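Local coordinates for protein mercuric reductase (Metallosphaera sedula, PDB 4YWO) that probably catalyses the NADPH-dependent reduction of mercuric ion to elemental mercury as a homodimer that carries FAD, at residues Ser176-Gly181 and Asp259-Ala264; Val198-Leu203 and Asp228-Val233; Thr234-Lys239 and Val249-Gly254; Val378-Ile383 and Pro438-Ser443; Gly389-Val394 and Glu442-Val447. All blocks are in the same frame, centred on the assembly; numbering follows the deposited sequence. Where two conformers were deposited one is given.

Interaction 1 of 5, residues Ser176-Gly181 and Asp259-Ala264; sequences SLAVIG and DEILLA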
# COMPACT_ATOMS: atom_id res chain seq x y z
N SER A 176 -6.80 -11.29 31.94
CA SER A 176 -7.13 -9.88 32.02
C SER A 176 -5.83 -9.12 32.08
O SER A 176 -4.85 -9.57 32.63
CB SER A 176 -8.10 -9.54 33.15
OG SER A 176 -7.48 -10.00 34.37
N LEU A 177 -5.82 -7.91 31.51
CA LEU A 177 -4.69 -7.04 31.36
C LEU A 177 -5.09 -5.59 31.53
O LEU A 177 -6.03 -5.12 30.91
CB LEU A 177 -3.99 -7.24 29.99
CG LEU A 177 -2.76 -6.43 29.74
CD1 LEU A 177 -1.59 -6.89 30.61
CD2 LEU A 177 -2.33 -6.54 28.28
N ALA A 178 -4.41 -4.88 32.43
CA ALA A 178 -4.53 -3.43 32.53
C ALA A 178 -3.34 -2.78 31.88
O ALA A 178 -2.20 -2.98 32.26
CB ALA A 178 -4.72 -2.96 33.97
N VAL A 179 -3.62 -1.97 30.83
CA VAL A 179 -2.57 -1.24 30.06
C VAL A 179 -2.50 0.20 30.51
O VAL A 179 -3.52 0.88 30.46
CB VAL A 179 -2.87 -1.30 28.51
CG1 VAL A 179 -1.84 -0.49 27.78
CG2 VAL A 179 -2.98 -2.72 28.07
N ILE A 180 -1.37 0.62 31.03
CA ILE A 180 -1.19 1.98 31.47
C ILE A 180 -0.54 2.76 30.37
O ILE A 180 0.64 2.56 30.08
CB ILE A 180 -0.38 2.07 32.79
CG1 ILE A 180 -1.10 1.30 33.88
CG2 ILE A 180 -0.28 3.52 33.24
CD1 ILE A 180 -0.33 1.34 35.22
N GLY A 181 -1.33 3.67 29.76
CA GLY A 181 -0.88 4.45 28.63
C GLY A 181 -1.85 4.42 27.49
O GLY A 181 -2.75 3.63 27.44
N ASP A 259 -5.15 -9.55 35.95
CA ASP A 259 -4.09 -10.51 36.17
C ASP A 259 -2.69 -9.92 36.05
O ASP A 259 -1.76 -10.35 36.71
CB ASP A 259 -4.15 -11.72 35.23
CG ASP A 259 -5.32 -12.60 35.46
OD1 ASP A 259 -5.87 -12.50 36.59
OD2 ASP A 259 -5.73 -13.35 34.51
N GLU A 260 -2.53 -8.93 35.12
CA GLU A 260 -1.28 -8.39 34.87
C GLU A 260 -1.47 -6.91 34.48
O GLU A 260 -2.57 -6.51 34.10
CB GLU A 260 -0.64 -9.18 33.73
CG GLU A 260 0.85 -8.94 33.52
CD GLU A 260 1.62 -8.96 34.84
OE1 GLU A 260 2.01 -10.07 35.27
OE2 GLU A 260 1.82 -7.88 35.45
N ILE A 261 -0.40 -6.15 34.64
CA ILE A 261 -0.26 -4.76 34.28
C ILE A 261 0.82 -4.62 33.20
O ILE A 261 1.90 -5.19 33.30
CB ILE A 261 0.08 -3.89 35.48
CG1 ILE A 261 -1.10 -3.87 36.47
CG2 ILE A 261 0.35 -2.48 35.06
CD1 ILE A 261 -0.53 -3.37 37.84
N LEU A 262 0.49 -3.88 32.13
CA LEU A 262 1.45 -3.62 31.04
C LEU A 262 1.70 -2.11 31.02
O LEU A 262 0.74 -1.32 30.87
CB LEU A 262 0.95 -4.09 29.62
CG LEU A 262 1.82 -3.56 28.49
CD1 LEU A 262 3.21 -4.14 28.48
CD2 LEU A 262 1.00 -3.91 27.26
N LEU A 263 2.92 -1.70 31.23
CA LEU A 263 3.34 -0.30 31.06
C LEU A 263 3.55 0.01 29.56
O LEU A 263 4.33 -0.69 28.90
CB LEU A 263 4.62 -0.01 31.75
CG LEU A 263 4.56 -0.19 33.23
CD1 LEU A 263 5.96 0.18 33.80
CD2 LEU A 263 3.43 0.59 33.86
N ALA A 264 2.84 1.02 29.08
CA ALA A 264 2.96 1.55 27.72
C ALA A 264 2.92 3.06 27.77
O ALA A 264 2.18 3.73 27.08
CB ALA A 264 1.85 0.98 26.89
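Ile180 and Ile261 cross obliquely on one face of two adjacent parallel strands, the CD1 tip of Ile180 resting 3.9 Å from CG2 of Ile261. CG1 of Ile180 lies anti to the carbonyl carbon and chi2 is extended (179°), so the same CD1 also runs alongside Leu263 and reaches its CD2 at 4.1 Å. On the other face Leu177, its CG anti to the backbone N, turns CD1 over the strand to lie 3.9 Å from Leu262 CB. Further along, Val179 CG1 meets the small methyl of Ala264. Helix 184-194 packs over this face with Tyr193, Phe189 and Ala186. Between the faces the backbones form a parallel ladder: Ala178 donates to Glu260 O, and its own O takes the N-H of Leu262 at 2.8 Å, a nearly straight bond. At the N-terminal end Ser176 suits its place because its OG accepts from Asp259 N at 2.9 Å. Glu260 bends back so that OE2 receives its neighbour Ile261 N, while Lys247 and Arg172 hold the carboxylate in salt bridges. Branched aliphatic groups thus fill both faces of the buried sheet, and the one buried acid here is probably kept ionised by its two basic partners.

Interaction 2 of 5, residues Val198-Leu203 and Asp228-Val233; sequences VEVAIL and DGVAVV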
# COMPACT_ATOMS: atom_id res chain seq x y z
N VAL A 198 -8.18 -12.09 25.93
CA VAL A 198 -7.76 -11.46 27.19
C VAL A 198 -8.67 -10.25 27.31
O VAL A 198 -8.85 -9.47 26.34
CB VAL A 198 -6.27 -11.04 27.21
CG1 VAL A 198 -5.91 -10.27 28.46
CG2 VAL A 198 -5.36 -12.25 26.98
N GLU A 199 -9.23 -10.02 28.49
CA GLU A 199 -10.03 -8.83 28.81
C GLU A 199 -9.09 -7.68 29.11
O GLU A 199 -8.38 -7.68 30.12
CB GLU A 199 -10.88 -9.09 30.02
CG GLU A 199 -11.70 -7.94 30.53
CD GLU A 199 -12.22 -8.26 31.93
OE1 GLU A 199 -13.27 -8.92 32.00
OE2 GLU A 199 -11.55 -7.92 32.95
N VAL A 200 -9.06 -6.68 28.23
CA VAL A 200 -8.09 -5.60 28.35
C VAL A 200 -8.77 -4.29 28.69
O VAL A 200 -9.81 -3.95 28.13
CB VAL A 200 -7.30 -5.43 27.01
CG1 VAL A 200 -6.31 -4.28 27.08
CG2 VAL A 200 -6.64 -6.68 26.53
N ALA A 201 -8.15 -3.57 29.58
CA ALA A 201 -8.47 -2.17 29.82
C ALA A 201 -7.31 -1.25 29.58
O ALA A 201 -6.19 -1.52 30.05
CB ALA A 201 -8.94 -1.93 31.23
N ILE A 202 -7.55 -0.14 28.88
CA ILE A 202 -6.54 0.90 28.69
C ILE A 202 -6.85 2.03 29.65
O ILE A 202 -7.98 2.51 29.66
CB ILE A 202 -6.60 1.47 27.25
CG1 ILE A 202 -6.01 0.43 26.28
CG2 ILE A 202 -5.85 2.79 27.15
CD1 ILE A 202 -6.27 0.80 24.82
N LEU A 203 -5.87 2.46 30.42
CA LEU A 203 -5.99 3.57 31.35
C LEU A 203 -5.09 4.72 30.90
O LEU A 203 -3.84 4.66 30.98
CB LEU A 203 -5.54 3.09 32.74
CG LEU A 203 -6.25 1.86 33.26
CD1 LEU A 203 -5.61 1.35 34.61
CD2 LEU A 203 -7.74 1.96 33.32
N ASP A 228 -12.95 -4.24 19.46
CA ASP A 228 -12.41 -5.53 19.91
C ASP A 228 -12.64 -5.77 21.38
O ASP A 228 -12.06 -6.66 21.99
CB ASP A 228 -10.92 -5.64 19.64
CG ASP A 228 -10.63 -6.37 18.32
OD1 ASP A 228 -11.33 -7.31 17.94
OD2 ASP A 228 -9.68 -5.99 17.70
N GLY A 229 -13.49 -5.02 21.99
CA GLY A 229 -13.86 -5.29 23.35
C GLY A 229 -12.93 -4.73 24.37
O GLY A 229 -13.03 -5.07 25.53
N VAL A 230 -12.05 -3.84 24.00
CA VAL A 230 -11.21 -3.19 24.96
C VAL A 230 -12.00 -2.10 25.68
O VAL A 230 -12.69 -1.31 25.04
CB VAL A 230 -9.96 -2.53 24.26
CG1 VAL A 230 -9.09 -1.77 25.23
CG2 VAL A 230 -9.12 -3.53 23.51
N ALA A 231 -11.82 -1.99 26.98
CA ALA A 231 -12.42 -0.94 27.84
C ALA A 231 -11.40 0.21 27.79
O ALA A 231 -10.24 0.06 28.16
CB ALA A 231 -12.53 -1.43 29.29
N VAL A 232 -11.84 1.35 27.26
CA VAL A 232 -11.00 2.49 27.14
C VAL A 232 -11.40 3.44 28.21
O VAL A 232 -12.57 3.91 28.17
CB VAL A 232 -11.17 3.10 25.74
CG1 VAL A 232 -10.34 4.37 25.70
CG2 VAL A 232 -10.66 2.12 24.68
N VAL A 233 -10.52 3.71 29.13
CA VAL A 233 -10.76 4.71 30.21
C VAL A 233 -9.84 5.90 30.06
O VAL A 233 -8.62 5.79 30.16
CB VAL A 233 -10.54 4.06 31.58
CG1 VAL A 233 -10.87 5.11 32.67
CG2 VAL A 233 -11.38 2.83 31.71
O HOH W 1 -10.61 -6.81 25.82
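Three straight backbone hydrogen bonds join these parallel strands. Ala231 N donates to Val200 O, Ile202 N to Ala231 O at 2.8 Å, and Val233 N to Ile202 O at 2.9 Å. The last two donors lie nearly along the axis of the carbonyl they meet. A CA-H...O contact from Ala201 CA to Ala231 O, 3.3 Å, adds to the grip on the same oxygen.

The apolar contacts fall on two faces. On one, Val230 CG1 stands beside Val200 CG1, pointing the same way, and is crossed obliquely by Ile202, whose CD1 comes within 3.8 Å of it. On the other, Ala201 and Ala231 pair methyl to methyl, and Leu203 swings CD2 against Val233 CB at 3.9 Å. Beta-branched residues suit the extended backbone, and the small alanines sit where the backbones are closest, Ala201 CA to Ala231 CA 4.6 Å.

Before the ladder begins, a water bridges the two segments: Val200 N donates to it at 2.9 Å, and it donates to Val198 O and, weakly, to Gly229 O. Gly229, with positive phi, is the C' residue of the Schellman motif ending helix 215-227.

That helix makes the beta-alpha-beta crossover between the two strands and lays Met225 against Ile202, Val230 and Val232; helix 184-194 touches Val200 and Ile202 through Ala190, and strand 176-180 pairs with the far edge of strand 199-203.

Interaction 3 of 5, residues Thr234-Lys239 and Val249-Gly254; sequences TGVNVK and VITDKG
The tight part of this contact is apolar. Val236 CG2, anti to the backbone N, presses obliquely on Thr251 CB at only 3.2 Å, and Val238 CG1 stands 3.4 Å from Val249 CG1; both distances are shorter than ordinary carbon contacts, so the hairpin is closely squeezed here. Val238 and Thr251 form an antiparallel non-hydrogen-bonded pair, flanked by the backbone bonds Lys239 N to Ile250 O and Asp252 N to Asn237 O. Leu203 of the neighbouring parallel sheet packs on both Val236 and Val249. Thr251 suits its place through both of its ends: the methyl CG2 faces the valines, while OG1 donates to Gly254 O at 2.6 Å and accepts from Lys253 N, an ST turn that shapes the bend into strand 254-258.

Toward solvent the contact becomes polar and more open. Asp252, its CG in the crowded position between backbone N and carbonyl carbon (chi1 62°), spreads its two oxygens over Asn237: OD1 takes the backbone N at 3.1 Å, OD2 the amide ND2 at 2.8 Å. Amide and carboxylate planes stand 78° apart, and both donors come from above the carboxylate plane. Beyond them the exposed Lys253 reaches only a weak bond, NZ to Gly235 O at 3.3 Å, and Lys239 lays its aliphatic chain along Ile250 and Thr251 of strand 247-251.

The two-point grip of Asp252 pins Asn237, the residue just before strand 238-243. Its two N-H donors probably stabilise the negative charge; Lys239 NZ, 6.8 Å from Asp252 OD2, could add at most a long-range effect.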
# COMPACT_ATOMS: atom_id res chain seq x y z
N THR A 234 -10.39 7.08 29.69
CA THR A 234 -9.58 8.23 29.51
C THR A 234 -9.75 9.26 30.73
O THR A 234 -10.69 9.09 31.46
CB THR A 234 -9.93 8.98 28.23
OG1 THR A 234 -11.36 9.08 28.10
CG2 THR A 234 -9.41 8.18 27.03
N GLY A 235 -8.91 10.26 30.76
CA GLY A 235 -8.94 11.23 31.88
C GLY A 235 -8.70 10.62 33.23
O GLY A 235 -9.22 11.12 34.25
N VAL A 236 -7.95 9.54 33.29
CA VAL A 236 -7.69 8.85 34.57
C VAL A 236 -6.28 9.00 35.10
O VAL A 236 -5.25 8.92 34.40
CB VAL A 236 -8.16 7.40 34.52
CG1 VAL A 236 -7.51 6.63 33.38
CG2 VAL A 236 -7.85 6.68 35.83
N ASN A 237 -6.21 9.21 36.44
CA ASN A 237 -4.94 9.27 37.18
C ASN A 237 -4.81 8.10 38.04
O ASN A 237 -5.76 7.76 38.76
CB ASN A 237 -4.86 10.50 38.09
CG ASN A 237 -4.86 11.78 37.28
OD1 ASN A 237 -3.89 12.09 36.57
ND2 ASN A 237 -5.98 12.49 37.29
N VAL A 238 -3.71 7.40 37.86
CA VAL A 238 -3.45 6.19 38.61
C VAL A 238 -2.78 6.65 39.89
O VAL A 238 -1.79 7.27 39.83
CB VAL A 238 -2.53 5.22 37.83
CG1 VAL A 238 -2.20 4.01 38.68
CG2 VAL A 238 -3.30 4.77 36.58
N LYS A 239 -3.36 6.32 41.05
CA LYS A 239 -2.82 6.74 42.37
C LYS A 239 -1.89 5.74 43.04
O LYS A 239 -0.91 6.12 43.71
CB LYS A 239 -4.00 7.03 43.30
CG LYS A 239 -5.01 7.95 42.68
CD LYS A 239 -5.84 8.66 43.73
CE LYS A 239 -6.75 7.71 44.48
NZ LYS A 239 -7.97 8.44 44.92
N VAL A 249 -5.18 -1.79 40.21
CA VAL A 249 -4.81 -0.45 39.90
C VAL A 249 -5.91 0.50 40.44
O VAL A 249 -7.07 0.44 40.05
CB VAL A 249 -4.56 -0.23 38.36
CG1 VAL A 249 -4.12 1.21 38.12
CG2 VAL A 249 -3.57 -1.28 37.88
N ILE A 250 -5.52 1.33 41.41
CA ILE A 250 -6.42 2.26 42.06
C ILE A 250 -6.26 3.59 41.37
O ILE A 250 -5.22 4.16 41.25
CB ILE A 250 -6.09 2.39 43.58
CG1 ILE A 250 -6.24 1.01 44.28
CG2 ILE A 250 -7.01 3.41 44.25
CD1 ILE A 250 -5.33 0.84 45.47
N THR A 251 -7.35 4.15 40.94
CA THR A 251 -7.31 5.38 40.18
C THR A 251 -8.33 6.30 40.77
O THR A 251 -9.14 5.87 41.60
CB THR A 251 -7.74 5.13 38.67
OG1 THR A 251 -9.16 4.98 38.56
CG2 THR A 251 -7.08 3.88 38.12
N ASP A 252 -8.35 7.53 40.29
CA ASP A 252 -9.40 8.45 40.68
C ASP A 252 -10.75 8.20 39.98
O ASP A 252 -11.68 8.96 40.14
CB ASP A 252 -8.93 9.91 40.49
CG ASP A 252 -8.59 10.27 39.00
OD1 ASP A 252 -8.83 9.46 38.05
OD2 ASP A 252 -8.06 11.39 38.80
N LYS A 253 -10.85 7.17 39.14
CA LYS A 253 -12.13 6.76 38.56
C LYS A 253 -12.46 5.32 38.87
O LYS A 253 -13.07 4.66 38.03
CB LYS A 253 -12.09 6.90 37.03
CG LYS A 253 -11.85 8.31 36.52
CD LYS A 253 -13.02 9.25 36.84
CE LYS A 253 -12.67 10.72 36.66
NZ LYS A 253 -12.36 10.99 35.23
N GLY A 254 -12.01 4.80 40.01
CA GLY A 254 -12.30 3.43 40.42
C GLY A 254 -11.10 2.51 40.37
O GLY A 254 -10.02 2.90 39.95

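Interaction 4 of 5, residues Val378-Ile383 and Pro438-Ser443; sequences VAKAEI and PTIAES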
# COMPACT_ATOMS: atom_id res chain seq x y z
N VAL A 378 -14.49 5.33 -0.38
CA VAL A 378 -13.44 4.74 -1.21
C VAL A 378 -13.90 3.40 -1.72
O VAL A 378 -14.23 2.50 -0.89
CB VAL A 378 -12.14 4.65 -0.34
CG1 VAL A 378 -11.00 4.00 -1.10
CG2 VAL A 378 -11.70 6.06 0.05
N ALA A 379 -13.98 3.16 -3.04
CA ALA A 379 -14.56 1.93 -3.52
C ALA A 379 -13.93 0.71 -2.92
O ALA A 379 -14.61 -0.18 -2.52
CB ALA A 379 -14.42 1.80 -5.05
N LYS A 380 -12.58 0.67 -2.87
CA LYS A 380 -11.98 -0.55 -2.41
C LYS A 380 -12.36 -0.86 -0.94
O LYS A 380 -12.50 -1.98 -0.53
CB LYS A 380 -10.43 -0.50 -2.56
CG LYS A 380 -9.74 -1.83 -2.22
CD LYS A 380 -10.31 -2.98 -3.08
CE LYS A 380 -9.51 -4.26 -3.19
NZ LYS A 380 -8.24 -4.04 -3.93
N ALA A 381 -12.49 0.19 -0.14
CA ALA A 381 -12.86 0.03 1.29
C ALA A 381 -14.27 -0.57 1.41
O ALA A 381 -14.52 -1.48 2.24
CB ALA A 381 -12.78 1.35 2.04
N GLU A 382 -15.18 -0.22 0.49
CA GLU A 382 -16.48 -0.86 0.41
C GLU A 382 -16.39 -2.32 -0.01
O GLU A 382 -17.02 -3.25 0.60
CB GLU A 382 -17.37 -0.00 -0.53
CG GLU A 382 -17.50 1.47 -0.13
CD GLU A 382 -18.14 2.45 -1.16
OE1 GLU A 382 -19.13 2.00 -1.78
OE2 GLU A 382 -17.61 3.62 -1.36
N ILE A 383 -15.56 -2.60 -0.99
CA ILE A 383 -15.38 -3.95 -1.54
C ILE A 383 -14.84 -4.96 -0.51
O ILE A 383 -15.31 -6.09 -0.42
CB ILE A 383 -14.48 -3.92 -2.81
CG1 ILE A 383 -15.19 -3.22 -3.96
CG2 ILE A 383 -14.00 -5.33 -3.24
CD1 ILE A 383 -14.28 -2.84 -5.10
N PRO A 438 -9.49 -0.76 -8.18
CA PRO A 438 -9.87 -0.08 -6.92
C PRO A 438 -8.77 -0.46 -5.91
O PRO A 438 -8.53 -1.68 -5.63
CB PRO A 438 -11.20 -0.72 -6.58
CG PRO A 438 -11.11 -2.10 -7.19
CD PRO A 438 -10.07 -2.10 -8.27
N THR A 439 -8.15 0.55 -5.33
CA THR A 439 -7.15 0.41 -4.25
C THR A 439 -7.49 1.32 -3.14
O THR A 439 -8.15 2.36 -3.34
CB THR A 439 -5.70 0.66 -4.73
OG1 THR A 439 -5.54 1.99 -5.31
CG2 THR A 439 -5.28 -0.42 -5.74
N ILE A 440 -6.97 1.02 -1.96
CA ILE A 440 -7.07 2.03 -0.84
C ILE A 440 -6.24 3.27 -1.15
O ILE A 440 -6.66 4.37 -0.85
CB ILE A 440 -6.71 1.37 0.48
CG1 ILE A 440 -7.66 0.15 0.82
CG2 ILE A 440 -6.74 2.43 1.63
CD1 ILE A 440 -9.07 0.56 1.08
N ALA A 441 -5.11 3.10 -1.80
CA ALA A 441 -4.20 4.20 -2.12
C ALA A 441 -4.81 5.28 -2.99
O ALA A 441 -4.39 6.45 -2.94
CB ALA A 441 -2.95 3.68 -2.69
N GLU A 442 -5.76 4.92 -3.83
CA GLU A 442 -6.33 6.02 -4.61
C GLU A 442 -7.11 7.00 -3.77
O GLU A 442 -7.34 8.15 -4.26
CB GLU A 442 -7.29 5.64 -5.73
CG GLU A 442 -7.31 4.31 -6.23
CD GLU A 442 -8.61 4.00 -6.95
OE1 GLU A 442 -8.89 4.56 -8.04
OE2 GLU A 442 -9.36 3.15 -6.48
N SER A 443 -7.32 6.70 -2.47
CA SER A 443 -7.83 7.71 -1.51
C SER A 443 -6.93 8.95 -1.43
O SER A 443 -7.44 10.05 -1.19
CB SER A 443 -8.02 7.14 -0.13
OG SER A 443 -6.77 6.77 0.41
O HOH W 2 -10.81 2.40 -4.41
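Lys380 and Pro438 bury the most surface in this contact. The lysine leaves the first turn of helix 379-383 with CG anti to the backbone N and bends at chi2 (56°), so its chain folds along the backbone of Pro438 and Thr439: CB lies 3.5 Å from Thr439 C, and NZ curls round to donate to Pro438 O at 2.9 Å. The aliphatic part of the lysine thus packs on the backbone while its ammonium group binds a carbonyl there. Pro438, preceded by a cis peptide bond, offers its ring to Ile383, which crosses it at about a right angle with Ile383 CD1 3.9 Å from Pro438 CG. Ile440 follows, its CD1 reaching over the helix backbone to Ala381 N at 3.6 Å, and the methyl of Ala381 also touches it. A water ties the polar edges together, accepting from Lys380 N and donating to Thr439 O and, at 2.6 Å, to Glu442 OE2. That same OE2 receives Thr439 N, while Glu442 N turns to Thr439 OG1 at 3.3 Å; this is the capping box of the turn that leads into helix 442-449, with Met436 O a further partner of OG1.

Pro438 touches a bound FAD and, like Lys380, packs on Phe346 of the second subunit, whose Glu412 binds Ile440 N and Ala441 N. A cis-proline loop at the dimer interface, contributing to a flavin site, is characteristic of this pyridine nucleotide-disulfide oxidoreductase family.

Interaction 5 of 5, residues Gly389-Val394 and Glu442-Val447; sequences GFVKMV and ESLRLV
Met393 runs straight out from its strand through the first two torsions and then turns at chi3 (-79°), which brings its methyl CE against the helix. Val447 answers with chi1 at 72°, placing CG1 in the crowded position between backbone N and carbonyl carbon, where it stands 3.6 Å from that CE. The same methyl lies 3.6 Å from Leu444 O, and Val447 CG2 approaches Val391 O equally closely. Strand 390-396 belongs to the antiparallel sheet of the dimerisation domain, and helix 442-449 crosses one face of it; the axes of 390-394 and 442-447 come within 8.5 Å at a signed angle of -54°. Val391, on that face with Met393, divides its two methyls between successive helical turns: CG2 meets Ser443 OG at 3.4 Å, and CG1 meets Val447 CG1 at 4.0 Å. Leu444 comes from the flank, bringing CD2 to 4.3 Å of Val391 CG1. A flexible methionine and a compact valine let the strand fit the curved helix surface without polar bonds across the contact, and the hydroxyl of Ser443 is already engaged by Ile440 O. Val403 of strand 399-407 also touches Leu444, and Leu373 of strand 368-374 touches Ser443 and Leu446.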
# COMPACT_ATOMS: atom_id res chain seq x y z
N GLY A 389 -12.84 4.81 8.86
CA GLY A 389 -11.63 5.59 8.68
C GLY A 389 -11.78 6.80 7.85
O GLY A 389 -12.88 7.23 7.49
N PHE A 390 -10.65 7.37 7.50
CA PHE A 390 -10.56 8.59 6.77
C PHE A 390 -9.20 8.85 6.20
O PHE A 390 -8.21 8.21 6.58
CB PHE A 390 -10.94 9.82 7.67
CG PHE A 390 -9.92 10.10 8.74
CD1 PHE A 390 -8.79 10.89 8.48
CD2 PHE A 390 -9.93 9.39 9.93
CE1 PHE A 390 -7.79 11.03 9.45
CE2 PHE A 390 -8.95 9.55 10.90
CZ PHE A 390 -7.86 10.33 10.66
N VAL A 391 -9.13 9.81 5.30
CA VAL A 391 -7.83 10.34 4.81
C VAL A 391 -7.92 11.87 4.93
O VAL A 391 -8.87 12.50 4.44
CB VAL A 391 -7.47 9.89 3.37
CG1 VAL A 391 -6.13 10.42 3.02
CG2 VAL A 391 -7.45 8.43 3.35
N LYS A 392 -6.93 12.45 5.62
CA LYS A 392 -6.87 13.93 5.78
C LYS A 392 -5.60 14.43 5.14
O LYS A 392 -4.51 13.87 5.34
CB LYS A 392 -6.84 14.28 7.24
CG LYS A 392 -6.90 15.76 7.56
CD LYS A 392 -7.13 15.91 9.09
CE LYS A 392 -7.45 17.31 9.43
NZ LYS A 392 -7.72 17.45 10.90
N MET A 393 -5.72 15.49 4.37
CA MET A 393 -4.61 16.09 3.64
C MET A 393 -4.49 17.55 3.98
O MET A 393 -5.55 18.22 4.09
CB MET A 393 -4.75 15.85 2.14
CG MET A 393 -3.62 16.39 1.21
SD MET A 393 -3.82 15.93 -0.49
CE MET A 393 -3.24 14.25 -0.42
N VAL A 394 -3.29 18.01 4.24
CA VAL A 394 -3.04 19.38 4.64
C VAL A 394 -2.07 20.03 3.68
O VAL A 394 -1.05 19.43 3.33
CB VAL A 394 -2.43 19.45 6.03
CG1 VAL A 394 -2.18 20.87 6.49
CG2 VAL A 394 -3.19 18.65 7.10
N GLU A 442 -5.76 4.92 -3.83
CA GLU A 442 -6.33 6.02 -4.61
C GLU A 442 -7.11 7.00 -3.77
O GLU A 442 -7.34 8.15 -4.26
CB GLU A 442 -7.29 5.64 -5.73
CG GLU A 442 -7.31 4.31 -6.23
CD GLU A 442 -8.61 4.00 -6.95
OE1 GLU A 442 -8.89 4.56 -8.04
OE2 GLU A 442 -9.36 3.15 -6.48
N SER A 443 -7.32 6.70 -2.47
CA SER A 443 -7.83 7.71 -1.51
C SER A 443 -6.93 8.95 -1.43
O SER A 443 -7.44 10.05 -1.19
CB SER A 443 -8.02 7.14 -0.13
OG SER A 443 -6.77 6.77 0.41
N LEU A 444 -5.64 8.85 -1.72
CA LEU A 444 -4.75 10.04 -1.76
C LEU A 444 -5.15 10.98 -2.89
O LEU A 444 -5.16 12.17 -2.71
CB LEU A 444 -3.28 9.61 -1.93
CG LEU A 444 -2.78 8.83 -0.72
CD1 LEU A 444 -1.40 8.30 -1.02
CD2 LEU A 444 -2.66 9.72 0.50
N ARG A 445 -5.55 10.43 -4.03
CA ARG A 445 -5.98 11.28 -5.13
C ARG A 445 -7.41 11.76 -4.87
O ARG A 445 -7.72 12.90 -5.17
CB ARG A 445 -5.84 10.49 -6.47
CG ARG A 445 -6.36 11.24 -7.71
CD ARG A 445 -5.94 10.54 -9.03
NE ARG A 445 -6.41 11.36 -10.13
CZ ARG A 445 -7.66 11.42 -10.53
NH1 ARG A 445 -8.62 10.70 -9.94
NH2 ARG A 445 -7.93 12.25 -11.52
N LEU A 446 -8.26 10.96 -4.24
CA LEU A 446 -9.62 11.41 -3.97
C LEU A 446 -9.66 12.50 -3.01
O LEU A 446 -10.48 13.51 -3.18
CB LEU A 446 -10.46 10.23 -3.47
CG LEU A 446 -10.70 9.08 -4.45
CD1 LEU A 446 -11.29 7.88 -3.75
CD2 LEU A 446 -11.57 9.61 -5.62
N VAL A 447 -8.83 12.47 -1.97
CA VAL A 447 -8.81 13.63 -1.10
C VAL A 447 -8.23 14.86 -1.76
O VAL A 447 -8.62 16.00 -1.45
CB VAL A 447 -8.14 13.31 0.28
CG1 VAL A 447 -6.66 13.15 0.19
CG2 VAL A 447 -8.51 14.31 1.37

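Interactions 1 and 2 share a four-stranded parallel sheet, their centres about 9 Å apart, joined where strand 176-180 pairs with strand 199-203. Interaction 3, in the hairpin that follows strand 231-233, lies 13 to 14 Å from both centres and packs on them through Val249. Both interactions 2 and 3 fall between the two strands of interaction 1 in the sequence. Interactions 4 and 5, about 11 Å apart, share helix 442-449 in the dimerisation domain, their centres some 29 to 41 Å from the first three. The first group lies in a Rossmann-like, probably NADPH-binding region; interaction 4 sits at the subunit interface beside FAD, and interaction 5 packs the shared helix on its own domain's sheet.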